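Local coordinates for protein DNA ligase (Alteromonas mediterranea, PDB 6GDR) that probably seals nicks in duplex DNA, working through a covalent enzyme-adenylate intermediate as in other ATP-dependent DNA ligases, with a minimal two-domain scaffold, at residues W60-P66 / T156-F161; A218-H223 / P261-S266. Residue numbers count along the deposited sequence, not the author numbering.

Contact 1: W60-P66 / T156-F161; sequences WFTANWP and TPNPTF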
loop_
_atom_site.group_PDB
_atom_site.type_symbol
_atom_site.label_atom_id
_atom_site.label_comp_id
_atom_site.label_asym_id
_atom_site.label_seq_id
_atom_site.Cartn_x
_atom_site.Cartn_y
_atom_site.Cartn_z
ATOM N N TRP D 60 -22.797 12.241 4.833
ATOM C CA TRP D 60 -22.408 12.387 6.232
ATOM C C TRP D 60 -20.948 12.014 6.447
ATOM O O TRP D 60 -20.302 12.534 7.365
ATOM C CB TRP D 60 -23.307 11.530 7.124
ATOM C CG TRP D 60 -23.215 10.061 6.845
ATOM C CD1 TRP D 60 -24.041 9.324 6.047
ATOM C CD2 TRP D 60 -22.240 9.147 7.364
ATOM N NE1 TRP D 60 -23.642 8.009 6.037
ATOM C CE2 TRP D 60 -22.538 7.875 6.836
ATOM C CE3 TRP D 60 -21.143 9.281 8.221
ATOM C CZ2 TRP D 60 -21.780 6.745 7.140
ATOM C CZ3 TRP D 60 -20.393 8.158 8.521
ATOM C CH2 TRP D 60 -20.714 6.908 7.981
ATOM N N PHE D 61 -20.410 11.117 5.616
ATOM C CA PHE D 61 -19.020 10.706 5.769
ATOM C C PHE D 61 -18.065 11.874 5.561
ATOM O O PHE D 61 -16.974 11.894 6.144
ATOM C CB PHE D 61 -18.702 9.579 4.787
ATOM C CG PHE D 61 -17.395 8.891 5.055
ATOM C CD1 PHE D 61 -17.326 7.831 5.942
ATOM C CD2 PHE D 61 -16.236 9.302 4.418
ATOM C CE1 PHE D 61 -16.126 7.194 6.192
ATOM C CE2 PHE D 61 -15.033 8.668 4.663
ATOM C CZ PHE D 61 -14.978 7.614 5.553
ATOM N N THR D 62 -18.455 12.854 4.746
ATOM C CA THR D 62 -17.616 14.007 4.443
ATOM C C THR D 62 -18.172 15.302 5.020
ATOM O O THR D 62 -17.620 16.375 4.752
ATOM C CB THR D 62 -17.448 14.153 2.927
ATOM O OG1 THR D 62 -18.704 14.504 2.334
ATOM C CG2 THR D 62 -16.947 12.854 2.312
ATOM N N ALA D 63 -19.244 15.232 5.804
ATOM C CA ALA D 63 -19.859 16.436 6.342
ATOM C C ALA D 63 -18.872 17.198 7.216
ATOM O O ALA D 63 -18.234 16.624 8.103
ATOM C CB ALA D 63 -21.107 16.075 7.146
ATOM N N ASN D 64 -18.745 18.498 6.953
ATOM C CA ASN D 64 -17.924 19.426 7.727
ATOM C C ASN D 64 -16.430 19.195 7.548
ATOM O O ASN D 64 -15.632 19.745 8.319
ATOM C CB ASN D 64 -18.268 19.370 9.222
ATOM C CG ASN D 64 -19.716 19.725 9.499
ATOM O OD1 ASN D 64 -20.468 18.929 10.060
ATOM N ND2 ASN D 64 -20.113 20.930 9.103
ATOM N N TRP D 65 -16.019 18.405 6.555
ATOM C CA TRP D 65 -14.601 18.246 6.287
ATOM C C TRP D 65 -14.004 19.578 5.833
ATOM O O TRP D 65 -14.723 20.463 5.361
ATOM C CB TRP D 65 -14.369 17.179 5.216
ATOM C CG TRP D 65 -14.443 15.770 5.725
ATOM C CD1 TRP D 65 -15.047 15.339 6.870
ATOM C CD2 TRP D 65 -13.881 14.607 5.106
ATOM N NE1 TRP D 65 -14.901 13.979 6.999
ATOM C CE2 TRP D 65 -14.187 13.506 5.929
ATOM C CE3 TRP D 65 -13.149 14.390 3.935
ATOM C CZ2 TRP D 65 -13.790 12.207 5.617
ATOM C CZ3 TRP D 65 -12.754 13.102 3.627
ATOM C CH2 TRP D 65 -13.075 12.027 4.465
ATOM N N PRO D 66 -12.689 19.747 5.969
ATOM C CA PRO D 66 -12.061 20.997 5.523
ATOM C C PRO D 66 -12.278 21.238 4.036
ATOM O O PRO D 66 -12.656 20.342 3.277
ATOM C CB PRO D 66 -10.575 20.785 5.842
ATOM C CG PRO D 66 -10.554 19.733 6.893
ATOM C CD PRO D 66 -11.717 18.839 6.603
ATOM N N THR D 156 -12.330 20.110 12.977
ATOM C CA THR D 156 -13.261 19.293 12.199
ATOM C C THR D 156 -14.082 18.444 13.160
ATOM O O THR D 156 -13.517 17.559 13.835
ATOM C CB THR D 156 -12.516 18.409 11.203
ATOM O OG1 THR D 156 -11.796 19.233 10.277
ATOM C CG2 THR D 156 -13.487 17.518 10.432
ATOM N N PRO D 157 -15.399 18.658 13.260
ATOM C CA PRO D 157 -16.193 17.866 14.213
ATOM C C PRO D 157 -16.384 16.418 13.801
ATOM O O PRO D 157 -16.629 15.573 14.670
ATOM C CB PRO D 157 -17.535 18.610 14.256
ATOM C CG PRO D 157 -17.631 19.271 12.924
ATOM C CD PRO D 157 -16.227 19.643 12.541
ATOM N N ASN D 158 -16.272 16.102 12.519
ATOM C CA ASN D 158 -16.554 14.750 12.045
ATOM C C ASN D 158 -15.429 13.804 12.453
ATOM O O ASN D 158 -14.266 14.062 12.112
ATOM C CB ASN D 158 -16.720 14.756 10.529
ATOM C CG ASN D 158 -17.451 13.532 10.018
ATOM O OD1 ASN D 158 -17.394 12.460 10.621
ATOM N ND2 ASN D 158 -18.150 13.689 8.898
ATOM N N PRO D 159 -15.710 12.710 13.170
ATOM C CA PRO D 159 -14.631 11.782 13.545
ATOM C C PRO D 159 -14.137 10.915 12.398
ATOM O O PRO D 159 -13.117 10.232 12.561
ATOM C CB PRO D 159 -15.273 10.929 14.645
ATOM C CG PRO D 159 -16.719 10.938 14.318
ATOM C CD PRO D 159 -17.008 12.292 13.728
ATOM N N THR D 160 -14.823 10.911 11.253
ATOM C CA THR D 160 -14.328 10.167 10.099
ATOM C C THR D 160 -13.026 10.757 9.577
ATOM O O THR D 160 -12.207 10.035 8.996
ATOM C CB THR D 160 -15.376 10.153 8.988
ATOM O OG1 THR D 160 -15.700 11.498 8.616
ATOM C CG2 THR D 160 -16.637 9.433 9.448
ATOM N N PHE D 161 -12.821 12.057 9.767
ATOM C CA PHE D 161 -11.574 12.704 9.384
ATOM C C PHE D 161 -10.544 12.483 10.484
ATOM O O PHE D 161 -10.723 12.953 11.614
ATOM C CB PHE D 161 -11.803 14.194 9.144
ATOM C CG PHE D 161 -10.594 14.920 8.629
ATOM C CD1 PHE D 161 -10.406 15.103 7.269
ATOM C CD2 PHE D 161 -9.645 15.423 9.505
ATOM C CE1 PHE D 161 -9.295 15.772 6.791
ATOM C CE2 PHE D 161 -8.533 16.092 9.034
ATOM C CZ PHE D 161 -8.357 16.267 7.675
#
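The weakly bonded helical turn around 60-62 offers carbonyls to side chains of the loop 156-161. Trp60 O accepts from Asn158 ND2 at 2.9 Å, while the exposed Trp60 indole brings CZ3 to 4.1 Å from Thr160 CG2. Phe61 O lies 2.8 Å from Thr160 OG1, and the Phe61 ring is covered on one face by Thr160 CB, a CH-pi contact of 4.2 Å to the ring centroid. From Thr62 to Trp65 the chain makes a type II turn, which swings Ala63 O toward Asn158 ND2 (3.0 Å), so one amide group serves two carbonyls. Asn64, third in the turn, takes the positive phi that asparagine tolerates well, and its CB rests on Pro157 CG (3.8 Å). Trp65 turns the face of its five-membered ring to the edge of Phe161 in a T-shaped pair (centroids 5.5 Å apart), with Phe161 CB also over that face. Pro66, rigid and apolar, then lays CD over the Phe161 ring, 4.2 Å from its centroid. Beyond the loop, Trp42 and Phe130 extend the aromatic cluster around Trp65. An Asx turn, with Thr160 N donating to Asn158 OD1 at 3.1 Å, holds one end of the amide so that ND2 faces the two carbonyls. The Asx turn facing the type II turn joins two connections at the edge of the nucleotidyltransferase domain, with the Trp65 side chain about 14 Å from the bound AMP.

Contact 2: A218-H223 / P261-S266; sequences AKVLAH and PPAVGS. Unlike the reference sequence in segment 261-266: Val264 (reference Ile).
Residues 218-223 form a strand bulged at Leu221 (phi/psi -107/-23) and Ala222, whereas 261-266 is a loop that closes with a type II turn from Ala263 to Ser266. The CA atoms of Lys219 and Ser266 lie 5.6 Å apart, those of Val220 and Val264 5.2 Å. Two backbone hydrogen bonds fix the register around Val220: Val220 N donates to Ser266 O (3.0 Å), and Gly265 N donates to Val220 O (3.0 Å). Gly265, at phi/psi 95/-18, suits the third turn position because a CB there would collide with the preceding carbonyl oxygen. Ser266 N and Ser266 OG both donate to Ala263 O, at 3.2 and 2.5 Å, bracing the turn. These bonds prolong the pairing of strands 214-225 and 267-272 in the antiparallel sheet of the OB-like domain, while on the other side of strand 214-225 Leu221 and Ala222 both face Leu238 in a classic beta bulge. Val220 (chi1 p) brings CG1 to 2.9 Å from Ala263 O, unusually close for a carbon-oxygen contact, and to 3.2 Å from Ser266 OG. Val264, which replaces the reference isoleucine, is in the t rotamer with CG1 3.3 Å from Leu221 O. His223 (chi1 m) points toward the loop; its imidazole suits the place by offering an NH donor on a ring that also packs on proline, NE2 donating to Pro262 O at 3.0 Å and His223 CE1 lying 3.7 Å from Pro261 CG.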
loop_
_atom_site.group_PDB
_atom_site.type_symbol
_atom_site.label_atom_id
_atom_site.label_comp_id
_atom_site.label_asym_id
_atom_site.label_seq_id
_atom_site.Cartn_x
_atom_site.Cartn_y
_atom_site.Cartn_z
ATOM N N ALA D 218 6.912 -24.016 -3.964
ATOM C CA ALA D 218 5.684 -24.535 -4.541
ATOM C C ALA D 218 6.029 -25.347 -5.780
ATOM O O ALA D 218 7.023 -25.077 -6.458
ATOM C CB ALA D 218 4.707 -23.410 -4.900
ATOM N N LYS D 219 5.194 -26.342 -6.068
ATOM C CA LYS D 219 5.380 -27.214 -7.220
ATOM C C LYS D 219 4.551 -26.698 -8.387
ATOM O O LYS D 219 3.342 -26.481 -8.248
ATOM C CB LYS D 219 4.979 -28.651 -6.883
ATOM C CG LYS D 219 5.096 -29.624 -8.052
ATOM C CD LYS D 219 4.808 -31.060 -7.629
ATOM C CE LYS D 219 3.401 -31.216 -7.065
ATOM N NZ LYS D 219 3.053 -32.639 -6.803
ATOM N N VAL D 220 5.202 -26.505 -9.534
ATOM C CA VAL D 220 4.509 -26.026 -10.724
ATOM C C VAL D 220 3.607 -27.128 -11.262
ATOM O O VAL D 220 4.036 -28.275 -11.441
ATOM C CB VAL D 220 5.515 -25.554 -11.786
ATOM C CG1 VAL D 220 6.565 -26.619 -12.072
ATOM C CG2 VAL D 220 4.799 -25.154 -13.075
ATOM N N LEU D 221 2.345 -26.780 -11.525
ATOM C CA LEU D 221 1.355 -27.737 -11.997
ATOM C C LEU D 221 0.991 -27.575 -13.466
ATOM O O LEU D 221 0.518 -28.539 -14.074
ATOM C CB LEU D 221 0.066 -27.624 -11.168
ATOM C CG LEU D 221 0.197 -27.766 -9.651
ATOM C CD1 LEU D 221 -1.176 -27.668 -9.003
ATOM C CD2 LEU D 221 0.872 -29.074 -9.271
ATOM N N ALA D 222 1.188 -26.395 -14.046
ATOM C CA ALA D 222 0.802 -26.158 -15.431
ATOM C C ALA D 222 1.395 -24.829 -15.878
ATOM O O ALA D 222 1.839 -24.019 -15.061
ATOM C CB ALA D 222 -0.720 -26.158 -15.597
ATOM N N HIS D 223 1.398 -24.624 -17.192
ATOM C CA HIS D 223 1.862 -23.392 -17.807
ATOM C C HIS D 223 0.680 -22.635 -18.397
ATOM O O HIS D 223 -0.349 -23.225 -18.737
ATOM C CB HIS D 223 2.889 -23.676 -18.908
ATOM C CG HIS D 223 4.123 -24.369 -18.421
ATOM N ND1 HIS D 223 5.147 -24.744 -19.265
ATOM C CD2 HIS D 223 4.501 -24.752 -17.178
ATOM C CE1 HIS D 223 6.100 -25.330 -18.564
ATOM N NE2 HIS D 223 5.734 -25.348 -17.295
ATOM N N PRO D 261 10.570 -22.445 -19.657
ATOM C CA PRO D 261 10.372 -22.142 -18.238
ATOM C C PRO D 261 10.536 -23.381 -17.379
ATOM O O PRO D 261 10.785 -24.481 -17.899
ATOM C CB PRO D 261 8.928 -21.623 -18.197
ATOM C CG PRO D 261 8.255 -22.372 -19.294
ATOM C CD PRO D 261 9.290 -22.554 -20.379
ATOM N N PRO D 262 10.410 -23.247 -16.060
ATOM C CA PRO D 262 10.444 -24.431 -15.188
ATOM C C PRO D 262 9.398 -25.450 -15.609
ATOM O O PRO D 262 8.202 -25.154 -15.666
ATOM C CB PRO D 262 10.153 -23.851 -13.800
ATOM C CG PRO D 262 10.610 -22.435 -13.881
ATOM C CD PRO D 262 10.329 -21.995 -15.287
ATOM N N ALA D 263 9.858 -26.662 -15.904
ATOM C CA ALA D 263 8.968 -27.711 -16.375
ATOM C C ALA D 263 7.974 -28.106 -15.289
ATOM O O ALA D 263 8.235 -27.962 -14.092
ATOM C CB ALA D 263 9.770 -28.935 -16.816
ATOM N N VAL D 264 6.821 -28.621 -15.724
ATOM C CA VAL D 264 5.804 -29.065 -14.780
ATOM C C VAL D 264 6.382 -30.167 -13.903
ATOM O O VAL D 264 7.155 -31.017 -14.363
ATOM C CB VAL D 264 4.546 -29.545 -15.524
ATOM C CG1 VAL D 264 3.479 -30.003 -14.533
ATOM C CG2 VAL D 264 4.001 -28.438 -16.417
ATOM N N GLY D 265 6.003 -30.155 -12.625
ATOM C CA GLY D 265 6.486 -31.115 -11.660
ATOM C C GLY D 265 7.674 -30.645 -10.847
ATOM O O GLY D 265 7.952 -31.223 -9.790
ATOM N N SER D 266 8.382 -29.617 -11.312
ATOM C CA SER D 266 9.514 -29.075 -10.579
ATOM C C SER D 266 9.020 -28.182 -9.442
ATOM O O SER D 266 7.822 -27.933 -9.283
ATOM C CB SER D 266 10.436 -28.307 -11.524
ATOM O OG SER D 266 9.748 -27.249 -12.170
#

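In the fold
Contact 1 closes before contact 2 opens along the chain, and the two lie on opposite sides of its centre, with centres 52 Å apart and nearest atoms about 38 Å apart. They share no sheet. Segments 60-66 and 156-161 belong to the AMP-binding nucleotidyltransferase domain, where 156-161 leads into edge strand 161-163 of a mixed sheet; 218-223 lies in strand 214-225 of the antiparallel sheet of the OB-like domain, and 261-266 is the loop leading into strand 267-272 beside it. Each contact therefore lies within one domain, and neither bridges the two. By nearest atoms, contact 2 lies about 8 Å and contact 1 about 14 Å from the bound nucleic acid, so neither touches it directly.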